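Local structure of cellulosome anchoring protein cohesin region (Clostridium thermocellum, 4DH2) at residues A[19-24]-A[51-56]; A[60-65]-A[87-92]; A[76-81]-A[109-114]. The protein serves as the type I cohesin domain of a cellulosome anchoring protein, binding a dockerin module and probably helping to hold dockerin-bearing proteins at the cell surface. One frame throughout, in Å; residues are numbered along the deposited sequence.

Contact 1 of 3, residues A[19-24]-A[51-56]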
ATOM      1  N   VAL A  19      10.506   7.080  -0.661  1.00 17.89           N
ATOM      2  CA  VAL A  19       9.306   6.991  -1.472  1.00 18.93           C
ATOM      3  C   VAL A  19       8.952   8.416  -1.923  1.00 19.83           C
ATOM      4  O   VAL A  19       8.792   9.301  -1.081  1.00 23.69           O
ATOM      5  CB  VAL A  19       8.143   6.396  -0.672  1.00 17.49           C
ATOM      6  CG1 VAL A  19       6.915   6.294  -1.514  1.00 22.07           C
ATOM      7  CG2 VAL A  19       8.528   5.037  -0.122  1.00 19.74           C
ATOM      8  N   LEU A  20       8.813   8.620  -3.238  1.00 19.98           N
ATOM      9  CA  LEU A  20       8.571   9.963  -3.792  1.00 20.86           C
ATOM     10  C   LEU A  20       7.342  10.011  -4.677  1.00 24.07           C
ATOM     11  O   LEU A  20       7.093   9.089  -5.449  1.00 24.39           O
ATOM     12  CB  LEU A  20       9.772  10.390  -4.632  1.00 26.25           C
ATOM     13  CG  LEU A  20      11.156  10.345  -3.986  1.00 34.12           C
ATOM     14  CD1 LEU A  20      11.802   8.998  -4.199  1.00 28.09           C
ATOM     15  CD2 LEU A  20      12.045  11.439  -4.553  1.00 44.77           C
ATOM     16  N   VAL A  21       6.559  11.074  -4.533  1.00 25.36           N
ATOM     17  CA  VAL A  21       5.530  11.370  -5.518  1.00 27.79           C
ATOM     18  C   VAL A  21       6.187  12.299  -6.530  1.00 29.63           C
ATOM     19  O   VAL A  21       6.646  13.373  -6.164  1.00 29.34           O
ATOM     20  CB  VAL A  21       4.337  12.063  -4.881  1.00 35.88           C
ATOM     21  CG1 VAL A  21       3.305  12.448  -5.967  1.00 37.68           C
ATOM     22  CG2 VAL A  21       3.704  11.185  -3.832  1.00 30.40           C
ATOM     23  N   GLU A  22       6.259  11.885  -7.787  1.00 26.00           N
ATOM     24  CA  GLU A  22       6.908  12.698  -8.800  1.00 28.13           C
ATOM     25  C   GLU A  22       5.944  13.776  -9.317  1.00 31.24           C
ATOM     26  O   GLU A  22       4.920  13.468  -9.901  1.00 31.30           O
ATOM     27  CB  GLU A  22       7.405  11.833  -9.944  1.00 33.93           C
ATOM     28  CG  GLU A  22       8.473  10.818  -9.512  1.00 49.11           C
ATOM     29  CD  GLU A  22       9.695  11.469  -8.857  1.00 55.34           C
ATOM     30  OE1 GLU A  22      10.012  12.643  -9.171  1.00 51.61           O
ATOM     31  OE2 GLU A  22      10.341  10.806  -8.016  1.00 54.78           O
ATOM     32  N   GLY A  23       6.316  15.033  -9.130  1.00 37.27           N
ATOM     33  CA  GLY A  23       5.450  16.145  -9.476  1.00 44.41           C
ATOM     34  C   GLY A  23       5.058  16.207 -10.940  1.00 24.56           C
ATOM     35  O   GLY A  23       5.811  15.801 -11.819  1.00 34.25           O
ATOM     36  N   VAL A  24       3.862  16.735 -11.205  1.00 28.85           N
ATOM     37  CA  VAL A  24       3.406  16.928 -12.568  1.00 29.73           C
ATOM     38  C   VAL A  24       2.850  18.340 -12.693  1.00 25.58           C
ATOM     39  O   VAL A  24       2.334  18.891 -11.735  1.00 23.37           O
ATOM     40  CB  VAL A  24       2.337  15.886 -12.961  1.00 46.46           C
ATOM     41  CG1 VAL A  24       1.190  15.922 -12.006  1.00 51.18           C
ATOM     42  CG2 VAL A  24       1.848  16.130 -14.367  1.00 55.61           C
ATOM     43  N   LEU A  51       1.168   0.756   1.600  1.00 17.83           N
ATOM     44  CA  LEU A  51       1.376   2.208   1.568  1.00 20.84           C
ATOM     45  C   LEU A  51       0.041   2.860   1.187  1.00 17.93           C
ATOM     46  O   LEU A  51      -0.658   2.321   0.315  1.00 19.17           O
ATOM     47  CB  LEU A  51       2.445   2.502   0.496  1.00 25.16           C
ATOM     48  CG  LEU A  51       2.826   3.927   0.134  1.00 33.23           C
ATOM     49  CD1 LEU A  51       3.246   4.636   1.364  1.00 42.11           C
ATOM     50  CD2 LEU A  51       3.974   3.843  -0.829  1.00 42.52           C
ATOM     51  N   SER A  52      -0.309   3.981   1.829  1.00 20.12           N
ATOM     52  CA  SER A  52      -1.508   4.778   1.473  1.00 21.32           C
ATOM     53  C   SER A  52      -1.100   6.166   1.007  1.00 14.76           C
ATOM     54  O   SER A  52      -0.167   6.793   1.591  1.00 17.30           O
ATOM     55  CB  SER A  52      -2.411   4.998   2.711  1.00 23.39           C
ATOM     56  OG  SER A  52      -3.007   3.788   3.118  1.00 41.91           O
ATOM     57  N   LEU A  53      -1.842   6.663   0.024  1.00 20.65           N
ATOM     58  CA  LEU A  53      -1.751   8.053  -0.425  1.00 19.25           C
ATOM     59  C   LEU A  53      -3.113   8.691  -0.338  1.00 22.67           C
ATOM     60  O   LEU A  53      -4.138   8.011  -0.487  1.00 20.61           O
ATOM     61  CB  LEU A  53      -1.339   8.088  -1.901  1.00 19.33           C
ATOM     62  CG  LEU A  53       0.014   7.564  -2.323  1.00 41.36           C
ATOM     63  CD1 LEU A  53       0.150   7.772  -3.828  1.00 44.41           C
ATOM     64  CD2 LEU A  53       1.115   8.267  -1.591  1.00 45.84           C
ATOM     65  N   TYR A  54      -3.143  10.010  -0.151  1.00 21.86           N
ATOM     66  CA  TYR A  54      -4.394  10.733  -0.183  1.00 20.12           C
ATOM     67  C   TYR A  54      -4.310  11.796  -1.255  1.00 17.43           C
ATOM     68  O   TYR A  54      -3.229  12.327  -1.516  1.00 20.30           O
ATOM     69  CB  TYR A  54      -4.628  11.439   1.120  1.00 22.90           C
ATOM     70  CG  TYR A  54      -4.834  10.499   2.258  1.00 23.65           C
ATOM     71  CD1 TYR A  54      -6.084   9.972   2.513  1.00 27.18           C
ATOM     72  CD2 TYR A  54      -3.765  10.107   3.046  1.00 27.64           C
ATOM     73  CE1 TYR A  54      -6.287   9.106   3.565  1.00 34.88           C
ATOM     74  CE2 TYR A  54      -3.959   9.250   4.108  1.00 32.81           C
ATOM     75  CZ  TYR A  54      -5.224   8.753   4.349  1.00 27.93           C
ATOM     76  OH  TYR A  54      -5.430   7.887   5.403  1.00 40.36           O
ATOM     77  N   TYR A  55      -5.459  12.078  -1.846  1.00 21.44           N
ATOM     78  CA  TYR A  55      -5.620  13.152  -2.826  1.00 24.52           C
ATOM     79  C   TYR A  55      -6.848  13.982  -2.497  1.00 24.06           C
ATOM     80  O   TYR A  55      -7.716  13.561  -1.726  1.00 24.05           O
ATOM     81  CB  TYR A  55      -5.742  12.557  -4.233  1.00 20.76           C
ATOM     82  CG  TYR A  55      -6.912  11.599  -4.424  1.00 25.88           C
ATOM     83  CD1 TYR A  55      -8.105  12.045  -4.944  1.00 27.60           C
ATOM     84  CD2 TYR A  55      -6.818  10.241  -4.076  1.00 24.74           C
ATOM     85  CE1 TYR A  55      -9.174  11.201  -5.117  1.00 24.42           C
ATOM     86  CE2 TYR A  55      -7.909   9.375  -4.244  1.00 24.59           C
ATOM     87  CZ  TYR A  55      -9.088   9.870  -4.756  1.00 30.39           C
ATOM     88  OH  TYR A  55     -10.193   9.058  -4.954  1.00 28.39           O
ATOM     89  N   ASP A  56      -6.912  15.186  -3.064  1.00 23.41           N
ATOM     90  CA  ASP A  56      -8.051  16.058  -2.850  1.00 20.88           C
ATOM     91  C   ASP A  56      -9.064  15.784  -3.945  1.00 24.42           C
ATOM     92  O   ASP A  56      -8.836  16.086  -5.123  1.00 26.94           O
ATOM     93  CB  ASP A  56      -7.611  17.516  -2.876  1.00 30.27           C
ATOM     94  CG  ASP A  56      -8.772  18.469  -2.680  1.00 32.02           C
ATOM     95  OD1 ASP A  56      -9.905  17.977  -2.465  1.00 26.58           O
ATOM     96  OD2 ASP A  56      -8.561  19.699  -2.771  1.00 35.09           O
TER
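Val19 and Leu51 are brought together by their side-chain torsions: chi1 of -179° in Val19 sets CG1 opposite the backbone N and beside its own carbonyl carbon, while in Leu51 chi1 of 176° carries CG inward and chi2 of 56° sets the CD2 branch. The two side chains bridge the interior of the cohesin beta sandwich, a nine-stranded jelly roll, from strand 15-27 in one layer to strand 48-54 in the other. The backbone separation supports this reading. CA of Val19 lies 9.7 Å from CA of Leu51, and CA of Val21 lies 9.5 Å from CA of Leu53, spacings suited to facing layers and too wide for paired strands.

Across that gap CG1 of Val19 reaches CD2 of Leu51 at 3.9 Å, and the two side chains slide past one another in opposite directions. CD1 of Leu51 stays farther off, 4.9 Å from the same CG1 of Val19, so a single methyl of the leucine makes the contact. Two residues on, Val21 and Leu53 repeat the meeting more loosely. All four residues are buried and apolar, and the segments hide 112 Å² in total.

Neighbouring strands complete the core: Phe136 of strand 129-142 touches both Val21 and Leu53, while Phe38 of strand 31-39 touches Val19. Alternation along strand 48-54 turns Ser52 to the outer surface, where it hydrogen-bonds Glu138 and Glu88 and packs on His66 of the dockerin chain. In the second pair the nearest atoms are CG2 of Val21 and CD2 of Leu53, 4.5 Å apart.

Contact 2 of 3, residues A[60-65]-A[87-92]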
ATOM      1  N   ILE A  60      -9.004  16.266  -7.940  1.00 25.04           N
ATOM      2  CA  ILE A  60      -8.483  15.101  -8.609  1.00 27.77           C
ATOM      3  C   ILE A  60      -9.438  13.933  -8.557  1.00 26.62           C
ATOM      4  O   ILE A  60     -10.033  13.638  -7.520  1.00 29.00           O
ATOM      5  CB  ILE A  60      -7.179  14.659  -7.938  1.00 31.67           C
ATOM      6  CG1 ILE A  60      -6.074  15.669  -8.230  1.00 42.30           C
ATOM      7  CG2 ILE A  60      -6.767  13.279  -8.434  1.00 35.47           C
ATOM      8  CD1 ILE A  60      -4.692  15.181  -7.782  1.00 51.23           C
ATOM      9  N   GLU A  61      -9.573  13.281  -9.701  1.00 24.16           N
ATOM     10  CA  GLU A  61     -10.277  12.018  -9.831  1.00 28.54           C
ATOM     11  C   GLU A  61      -9.304  10.917 -10.263  1.00 36.37           C
ATOM     12  O   GLU A  61      -8.632  11.022 -11.296  1.00 29.58           O
ATOM     13  CB  GLU A  61     -11.399  12.169 -10.873  1.00 32.63           C
ATOM     14  CG  GLU A  61     -12.226  10.925 -11.052  1.00 48.18           C
ATOM     15  CD  GLU A  61     -13.330  11.083 -12.082  1.00 57.65           C
ATOM     16  OE1 GLU A  61     -13.422  12.161 -12.716  1.00 41.38           O
ATOM     17  OE2 GLU A  61     -14.108  10.119 -12.242  1.00 62.11           O
ATOM     18  N   VAL A  62      -9.217   9.846  -9.479  1.00 24.79           N
ATOM     19  CA  VAL A  62      -8.324   8.769  -9.854  1.00 26.84           C
ATOM     20  C   VAL A  62      -9.088   7.800 -10.720  1.00 32.33           C
ATOM     21  O   VAL A  62     -10.123   7.258 -10.321  1.00 37.63           O
ATOM     22  CB  VAL A  62      -7.722   8.051  -8.620  1.00 32.87           C
ATOM     23  CG1 VAL A  62      -6.750   6.944  -9.079  1.00 31.15           C
ATOM     24  CG2 VAL A  62      -7.023   9.061  -7.736  1.00 32.71           C
ATOM     25  N   LEU A  63      -8.577   7.589 -11.926  1.00 27.82           N
ATOM     26  CA  LEU A  63      -9.252   6.740 -12.890  1.00 27.79           C
ATOM     27  C   LEU A  63      -8.626   5.349 -13.018  1.00 41.34           C
ATOM     28  O   LEU A  63      -9.278   4.402 -13.465  1.00 39.16           O
ATOM     29  CB  LEU A  63      -9.215   7.398 -14.263  1.00 26.63           C
ATOM     30  CG  LEU A  63      -9.848   8.789 -14.308  1.00 34.62           C
ATOM     31  CD1 LEU A  63      -9.875   9.340 -15.744  1.00 43.19           C
ATOM     32  CD2 LEU A  63     -11.255   8.792 -13.715  1.00 44.85           C
ATOM     33  N   LYS A  64      -7.350   5.248 -12.673  1.00 28.32           N
ATOM     34  CA  LYS A  64      -6.608   3.984 -12.822  1.00 27.67           C
ATOM     35  C   LYS A  64      -5.384   3.992 -11.929  1.00 26.40           C
ATOM     36  O   LYS A  64      -4.754   5.041 -11.707  1.00 25.12           O
ATOM     37  CB  LYS A  64      -6.143   3.836 -14.273  1.00 25.77           C
ATOM     38  CG  LYS A  64      -5.685   2.468 -14.695  1.00 38.77           C
ATOM     39  CD  LYS A  64      -5.298   2.455 -16.168  1.00 56.01           C
ATOM     40  CE  LYS A  64      -4.849   1.074 -16.603  1.00 69.60           C
ATOM     41  NZ  LYS A  64      -4.538   1.011 -18.059  1.00 77.24           N
ATOM     42  N   VAL A  65      -5.028   2.809 -11.430  1.00 22.35           N
ATOM     43  CA  VAL A  65      -3.762   2.619 -10.762  1.00 21.25           C
ATOM     44  C   VAL A  65      -3.086   1.416 -11.393  1.00 25.42           C
ATOM     45  O   VAL A  65      -3.712   0.363 -11.527  1.00 27.91           O
ATOM     46  CB  VAL A  65      -3.993   2.338  -9.283  1.00 31.56           C
ATOM     47  CG1 VAL A  65      -2.662   2.246  -8.565  1.00 31.62           C
ATOM     48  CG2 VAL A  65      -4.899   3.412  -8.679  1.00 32.06           C
ATOM     49  N   SER A  87     -10.878   9.360  -0.155  1.00 28.75           N
ATOM     50  CA  SER A  87      -9.931   9.839  -1.160  1.00 26.77           C
ATOM     51  C   SER A  87      -8.559   9.287  -0.871  1.00 26.94           C
ATOM     52  O   SER A  87      -7.582  10.028  -0.803  1.00 22.68           O
ATOM     53  CB  SER A  87      -9.876  11.367  -1.155  1.00 33.17           C
ATOM     54  OG  SER A  87     -11.175  11.879  -1.378  1.00 35.53           O
ATOM     55  N   GLU A  88      -8.509   7.970  -0.711  1.00 22.65           N
ATOM     56  CA  GLU A  88      -7.295   7.282  -0.332  1.00 21.69           C
ATOM     57  C   GLU A  88      -6.994   6.182  -1.346  1.00 20.57           C
ATOM     58  O   GLU A  88      -7.891   5.451  -1.780  1.00 25.51           O
ATOM     59  CB  GLU A  88      -7.468   6.665   1.069  1.00 23.04           C
ATOM     60  CG  GLU A  88      -6.176   6.061   1.630  1.00 22.72           C
ATOM     61  CD  GLU A  88      -6.379   5.154   2.857  1.00 34.35           C
ATOM     62  OE1 GLU A  88      -7.466   4.550   3.014  1.00 40.04           O
ATOM     63  OE2 GLU A  88      -5.420   5.012   3.643  1.00 29.05           O
ATOM     64  N   ILE A  89      -5.731   6.064  -1.733  1.00 19.23           N
ATOM     65  CA  ILE A  89      -5.306   4.970  -2.576  1.00 18.39           C
ATOM     66  C   ILE A  89      -4.363   4.104  -1.761  1.00 19.57           C
ATOM     67  O   ILE A  89      -3.333   4.580  -1.241  1.00 21.45           O
ATOM     68  CB  ILE A  89      -4.545   5.445  -3.796  1.00 22.27           C
ATOM     69  CG1 ILE A  89      -5.296   6.564  -4.521  1.00 29.06           C
ATOM     70  CG2 ILE A  89      -4.273   4.258  -4.710  1.00 26.44           C
ATOM     71  CD1 ILE A  89      -4.496   7.137  -5.640  1.00 41.96           C
ATOM     72  N   VAL A  90      -4.721   2.838  -1.625  1.00 20.77           N
ATOM     73  CA  VAL A  90      -3.947   1.906  -0.808  1.00 18.31           C
ATOM     74  C   VAL A  90      -3.282   0.884  -1.727  1.00 19.78           C
ATOM     75  O   VAL A  90      -3.907   0.358  -2.654  1.00 21.56           O
ATOM     76  CB  VAL A  90      -4.833   1.187   0.223  1.00 24.15           C
ATOM     77  CG1 VAL A  90      -3.981   0.441   1.226  1.00 21.49           C
ATOM     78  CG2 VAL A  90      -5.704   2.200   0.948  1.00 22.36           C
ATOM     79  N   PHE A  91      -2.004   0.634  -1.480  1.00 20.24           N
ATOM     80  CA  PHE A  91      -1.238  -0.336  -2.247  1.00 16.85           C
ATOM     81  C   PHE A  91      -0.812  -1.472  -1.327  1.00 18.33           C
ATOM     82  O   PHE A  91      -0.483  -1.251  -0.166  1.00 17.64           O
ATOM     83  CB  PHE A  91       0.040   0.294  -2.789  1.00 17.40           C
ATOM     84  CG  PHE A  91      -0.191   1.453  -3.693  1.00 18.87           C
ATOM     85  CD1 PHE A  91      -0.302   1.252  -5.057  1.00 21.04           C
ATOM     86  CD2 PHE A  91      -0.281   2.730  -3.198  1.00 24.31           C
ATOM     87  CE1 PHE A  91      -0.515   2.328  -5.913  1.00 25.29           C
ATOM     88  CE2 PHE A  91      -0.486   3.806  -4.055  1.00 32.10           C
ATOM     89  CZ  PHE A  91      -0.592   3.580  -5.414  1.00 26.35           C
ATOM     90  N   LEU A  92      -0.817  -2.687  -1.866  1.00 17.16           N
ATOM     91  CA  LEU A  92      -0.255  -3.831  -1.178  1.00 17.26           C
ATOM     92  C   LEU A  92       0.579  -4.649  -2.154  1.00 22.63           C
ATOM     93  O   LEU A  92       0.093  -5.097  -3.220  1.00 19.58           O
ATOM     94  CB  LEU A  92      -1.367  -4.676  -0.594  1.00 21.39           C
ATOM     95  CG  LEU A  92      -0.852  -5.903   0.168  1.00 21.14           C
ATOM     96  CD1 LEU A  92      -0.127  -5.499   1.462  1.00 19.50           C
ATOM     97  CD2 LEU A  92      -2.031  -6.804   0.468  1.00 28.00           C
TER
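Val62 and Val65 meet Ile89 and Phe91 in the core of the cohesin sandwich. A classic beta bulge lies between the two valines, Leu63 and Lys64 both facing Thr114, and the extra residue allows positions three apart both to point toward strand 88-94. The strands belong to opposite layers. The axes of segments 60-65 and 88-92 come within 9.9 Å, with N-to-C directions 34° apart.

Val62 and Ile89 reach for each other tip to tip. CD1 of Ile89 lies 3.8 Å from CG2 of Val62 and 4.1 Å from CG1 of Val62, so one methyl rests against both branches of the valine. Val65 divides its branches between two partners. With chi1 at -176°, its CG1 is directed to the Phe91 ring, 3.4 Å from CE1 of Phe91, a tight approach made at a slant to the ring. CG2 of Val65 slides alongside Ile89, 4.1 Å from CG2 of Ile89.

Phe91 is braced further by an edge-to-face ring contact with Phe110, and Tyr55 touches both Val62 and Ile89. On the outer surface of strand 88-94, Glu88 hydrogen-bonds His66 of the dockerin chain, and Val90 packs on Leu64 of that chain. Every group meeting across these two segments is hydrocarbon and buried, which implies that the layers are held here by shape and exclusion of water, while the outward face meets the dockerin through both a hydrogen bond and apolar packing.

Contact 3 of 3, residues A[76-81]-A[109-114]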
ATOM      1  N   ASN A  76       0.265 -11.404  -9.561  1.00 23.72           N
ATOM      2  CA  ASN A  76       0.125 -12.117  -8.298  1.00 23.06           C
ATOM      3  C   ASN A  76       0.594 -11.327  -7.079  1.00 22.36           C
ATOM      4  O   ASN A  76       0.204 -11.640  -5.940  1.00 22.71           O
ATOM      5  CB  ASN A  76       0.945 -13.399  -8.335  1.00 23.82           C
ATOM      6  CG  ASN A  76       0.329 -14.434  -9.254  1.00 30.07           C
ATOM      7  OD1 ASN A  76      -0.876 -14.659  -9.189  1.00 33.67           O
ATOM      8  ND2 ASN A  76       1.120 -14.999 -10.145  1.00 31.84           N
ATOM      9  N   ASN A  77       1.437 -10.336  -7.313  1.00 24.85           N
ATOM     10  CA  ASN A  77       2.151  -9.697  -6.192  1.00 23.38           C
ATOM     11  C   ASN A  77       1.653  -8.304  -5.810  1.00 25.47           C
ATOM     12  O   ASN A  77       2.021  -7.789  -4.747  1.00 20.69           O
ATOM     13  CB  ASN A  77       3.628  -9.597  -6.500  1.00 21.90           C
ATOM     14  CG  ASN A  77       4.313 -10.930  -6.545  1.00 19.39           C
ATOM     15  OD1 ASN A  77       3.747 -11.989  -6.242  1.00 19.73           O
ATOM     16  ND2 ASN A  77       5.548 -10.881  -6.920  1.00 19.41           N
ATOM     17  N   PHE A  78       0.820  -7.717  -6.663  1.00 17.65           N
ATOM     18  CA  PHE A  78       0.469  -6.288  -6.569  1.00 21.41           C
ATOM     19  C   PHE A  78      -1.039  -6.082  -6.577  1.00 27.14           C
ATOM     20  O   PHE A  78      -1.747  -6.596  -7.445  1.00 23.83           O
ATOM     21  CB  PHE A  78       1.144  -5.509  -7.708  1.00 18.07           C
ATOM     22  CG  PHE A  78       0.845  -4.046  -7.704  1.00 22.71           C
ATOM     23  CD1 PHE A  78       1.728  -3.155  -7.115  1.00 26.09           C
ATOM     24  CD2 PHE A  78      -0.303  -3.543  -8.315  1.00 23.22           C
ATOM     25  CE1 PHE A  78       1.460  -1.790  -7.118  1.00 22.82           C
ATOM     26  CE2 PHE A  78      -0.575  -2.177  -8.310  1.00 21.22           C
ATOM     27  CZ  PHE A  78       0.296  -1.303  -7.714  1.00 22.20           C
ATOM     28  N   ASP A  79      -1.528  -5.371  -5.565  1.00 21.11           N
ATOM     29  CA  ASP A  79      -2.925  -4.989  -5.494  1.00 21.91           C
ATOM     30  C   ASP A  79      -3.034  -3.544  -5.071  1.00 24.32           C
ATOM     31  O   ASP A  79      -2.137  -2.999  -4.430  1.00 20.67           O
ATOM     32  CB  ASP A  79      -3.660  -5.805  -4.456  1.00 24.24           C
ATOM     33  CG  ASP A  79      -3.906  -7.226  -4.903  1.00 39.51           C
ATOM     34  OD1 ASP A  79      -4.879  -7.445  -5.651  1.00 39.19           O
ATOM     35  OD2 ASP A  79      -3.121  -8.111  -4.498  1.00 34.39           O
ATOM     36  N   TYR A  80      -4.155  -2.934  -5.409  1.00 22.01           N
ATOM     37  CA  TYR A  80      -4.469  -1.618  -4.869  1.00 18.07           C
ATOM     38  C   TYR A  80      -5.957  -1.527  -4.648  1.00 22.67           C
ATOM     39  O   TYR A  80      -6.725  -2.297  -5.214  1.00 25.94           O
ATOM     40  CB  TYR A  80      -4.044  -0.536  -5.846  1.00 22.47           C
ATOM     41  CG  TYR A  80      -4.984  -0.428  -7.016  1.00 29.19           C
ATOM     42  CD1 TYR A  80      -6.067   0.454  -6.981  1.00 26.65           C
ATOM     43  CD2 TYR A  80      -4.816  -1.235  -8.139  1.00 29.06           C
ATOM     44  CE1 TYR A  80      -6.948   0.536  -8.051  1.00 34.97           C
ATOM     45  CE2 TYR A  80      -5.706  -1.153  -9.221  1.00 30.57           C
ATOM     46  CZ  TYR A  80      -6.760  -0.270  -9.160  1.00 41.51           C
ATOM     47  OH  TYR A  80      -7.640  -0.197 -10.226  1.00 47.70           O
ATOM     48  N   ASN A  81      -6.357  -0.555  -3.849  1.00 21.02           N
ATOM     49  CA  ASN A  81      -7.747  -0.257  -3.633  1.00 22.78           C
ATOM     50  C   ASN A  81      -7.921   1.244  -3.425  1.00 25.44           C
ATOM     51  O   ASN A  81      -7.177   1.873  -2.661  1.00 24.58           O
ATOM     52  CB  ASN A  81      -8.251  -0.949  -2.378  1.00 22.52           C
ATOM     53  CG  ASN A  81      -9.702  -0.635  -2.125  1.00 24.18           C
ATOM     54  OD1 ASN A  81     -10.546  -0.890  -2.986  1.00 24.71           O
ATOM     55  ND2 ASN A  81      -9.996  -0.081  -0.979  1.00 21.38           N
ATOM     56  N   VAL A 109       9.976   3.309 -10.726  1.00 23.12           N
ATOM     57  CA  VAL A 109       8.560   3.563 -10.533  1.00 24.34           C
ATOM     58  C   VAL A 109       7.876   2.321  -9.976  1.00 23.42           C
ATOM     59  O   VAL A 109       7.985   1.233 -10.552  1.00 27.72           O
ATOM     60  CB  VAL A 109       7.887   3.969 -11.868  1.00 25.72           C
ATOM     61  CG1 VAL A 109       6.383   4.039 -11.705  1.00 27.63           C
ATOM     62  CG2 VAL A 109       8.466   5.289 -12.348  1.00 29.03           C
ATOM     63  N   PHE A 110       7.201   2.472  -8.831  1.00 22.95           N
ATOM     64  CA  PHE A 110       6.471   1.351  -8.235  1.00 20.71           C
ATOM     65  C   PHE A 110       4.989   1.362  -8.592  1.00 25.05           C
ATOM     66  O   PHE A 110       4.322   0.320  -8.517  1.00 22.21           O
ATOM     67  CB  PHE A 110       6.661   1.289  -6.702  1.00 20.82           C
ATOM     68  CG  PHE A 110       5.817   2.275  -5.914  1.00 19.38           C
ATOM     69  CD1 PHE A 110       4.546   1.938  -5.477  1.00 20.78           C
ATOM     70  CD2 PHE A 110       6.334   3.506  -5.553  1.00 17.64           C
ATOM     71  CE1 PHE A 110       3.808   2.823  -4.701  1.00 25.24           C
ATOM     72  CE2 PHE A 110       5.615   4.381  -4.785  1.00 21.06           C
ATOM     73  CZ  PHE A 110       4.337   4.046  -4.364  1.00 21.99           C
ATOM     74  N   ALA A 111       4.467   2.517  -8.981  1.00 27.18           N
ATOM     75  CA  ALA A 111       3.084   2.594  -9.435  1.00 21.97           C
ATOM     76  C   ALA A 111       2.877   3.870 -10.223  1.00 24.21           C
ATOM     77  O   ALA A 111       3.613   4.846 -10.054  1.00 23.81           O
ATOM     78  CB  ALA A 111       2.143   2.523  -8.281  1.00 21.96           C
ATOM     79  N   LYS A 112       1.888   3.857 -11.110  1.00 22.46           N
ATOM     80  CA  LYS A 112       1.508   5.070 -11.806  1.00 28.30           C
ATOM     81  C   LYS A 112       0.024   5.292 -11.570  1.00 20.65           C
ATOM     82  O   LYS A 112      -0.790   4.369 -11.759  1.00 23.13           O
ATOM     83  CB  LYS A 112       1.762   4.919 -13.315  1.00 34.96           C
ATOM     84  CG  LYS A 112       3.218   4.856 -13.697  1.00 44.77           C
ATOM     85  CD  LYS A 112       3.376   4.728 -15.219  1.00 62.19           C
ATOM     86  CE  LYS A 112       4.845   4.846 -15.641  1.00 75.92           C
ATOM     87  NZ  LYS A 112       5.613   3.558 -15.512  1.00 77.33           N
ATOM     88  N   LEU A 113      -0.340   6.515 -11.195  1.00 23.14           N
ATOM     89  CA  LEU A 113      -1.732   6.866 -11.058  1.00 21.06           C
ATOM     90  C   LEU A 113      -2.145   7.517 -12.367  1.00 26.12           C
ATOM     91  O   LEU A 113      -1.371   8.276 -12.924  1.00 28.47           O
ATOM     92  CB  LEU A 113      -1.891   7.927 -10.001  1.00 25.07           C
ATOM     93  CG  LEU A 113      -1.299   7.591  -8.632  1.00 25.55           C
ATOM     94  CD1 LEU A 113      -1.585   8.724  -7.678  1.00 24.03           C
ATOM     95  CD2 LEU A 113      -1.868   6.288  -8.147  1.00 24.20           C
ATOM     96  N   THR A 114      -3.344   7.232 -12.850  1.00 21.86           N
ATOM     97  CA  THR A 114      -3.895   8.012 -13.952  1.00 20.64           C
ATOM     98  C   THR A 114      -5.013   8.816 -13.346  1.00 19.42           C
ATOM     99  O   THR A 114      -5.981   8.246 -12.824  1.00 24.65           O
ATOM    100  CB  THR A 114      -4.450   7.101 -15.076  1.00 23.71           C
ATOM    101  OG1 THR A 114      -3.408   6.245 -15.558  1.00 25.64           O
ATOM    102  CG2 THR A 114      -5.002   7.942 -16.240  1.00 29.84           C
TER
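Phe78 crosses from the edge strand 78-83 to Phe110 and Ala111, and its path can be measured atom by atom. CB of Phe78 is still 6.7 Å from O of Phe110. The first torsion, 180°, sends CG opposite the backbone N and drives the ring into the sandwich, bringing CG of Phe78 to 5.6 Å from O of Phe110. Along one side of the ring the gap keeps closing: CD1 of Phe78 stands 4.6 Å from O of Phe110, and CE1 of Phe78 3.8 Å from O of Phe110. At the tip, CZ of Phe78 lies 4.3 Å from CB of Ala111. The contact is small, 75 Å² in all.

On the receiving side, Phe110 and Ala111 both face Leu36 in a classic beta bulge, and the chain turns a corner at Phe110. The carbonyl oxygen of Phe110 and CB of Ala111 lie next to each other here, both slanting onto the phenyl ring. The Phe110 ring itself goes to other partners, stacking on Phe38 and meeting Phe91 edge-to-face. Next to Phe78 in sequence, Asp79 on the outer face forms a salt bridge with Lys61 of the dockerin chain.

Phe78 is the first residue to leave helical geometry after the short helix 74-77, so its ring enters the core just where strand 78-83 begins, and there Phe91 of strand 88-94 and Pro67 of strand 60-67 touch it.

In the fold
All three contacts join the two layers of one cohesin sandwich. The centres of contact 1 and contact 2 are 10 Å apart, those of contact 1 and contact 3 are 12 Å apart, and those of contact 2 and contact 3 are 9 Å apart. CZ of Phe110 ties contact 3 to contact 1, lying 3.6 Å from CD2 of Leu51. Probable backbone hydrogen bonds of 2.8 Å add links in both layers: O of Leu53 with N of Ile89 and O of Asn81 with N of Val90 in the dockerin-binding layer, O of Thr114 with N of Leu63 in the other. Strands 48-54, 88-94 and 78-83 meet the dockerin chain outward through Ser52, Glu88, Asp79 and Asn81.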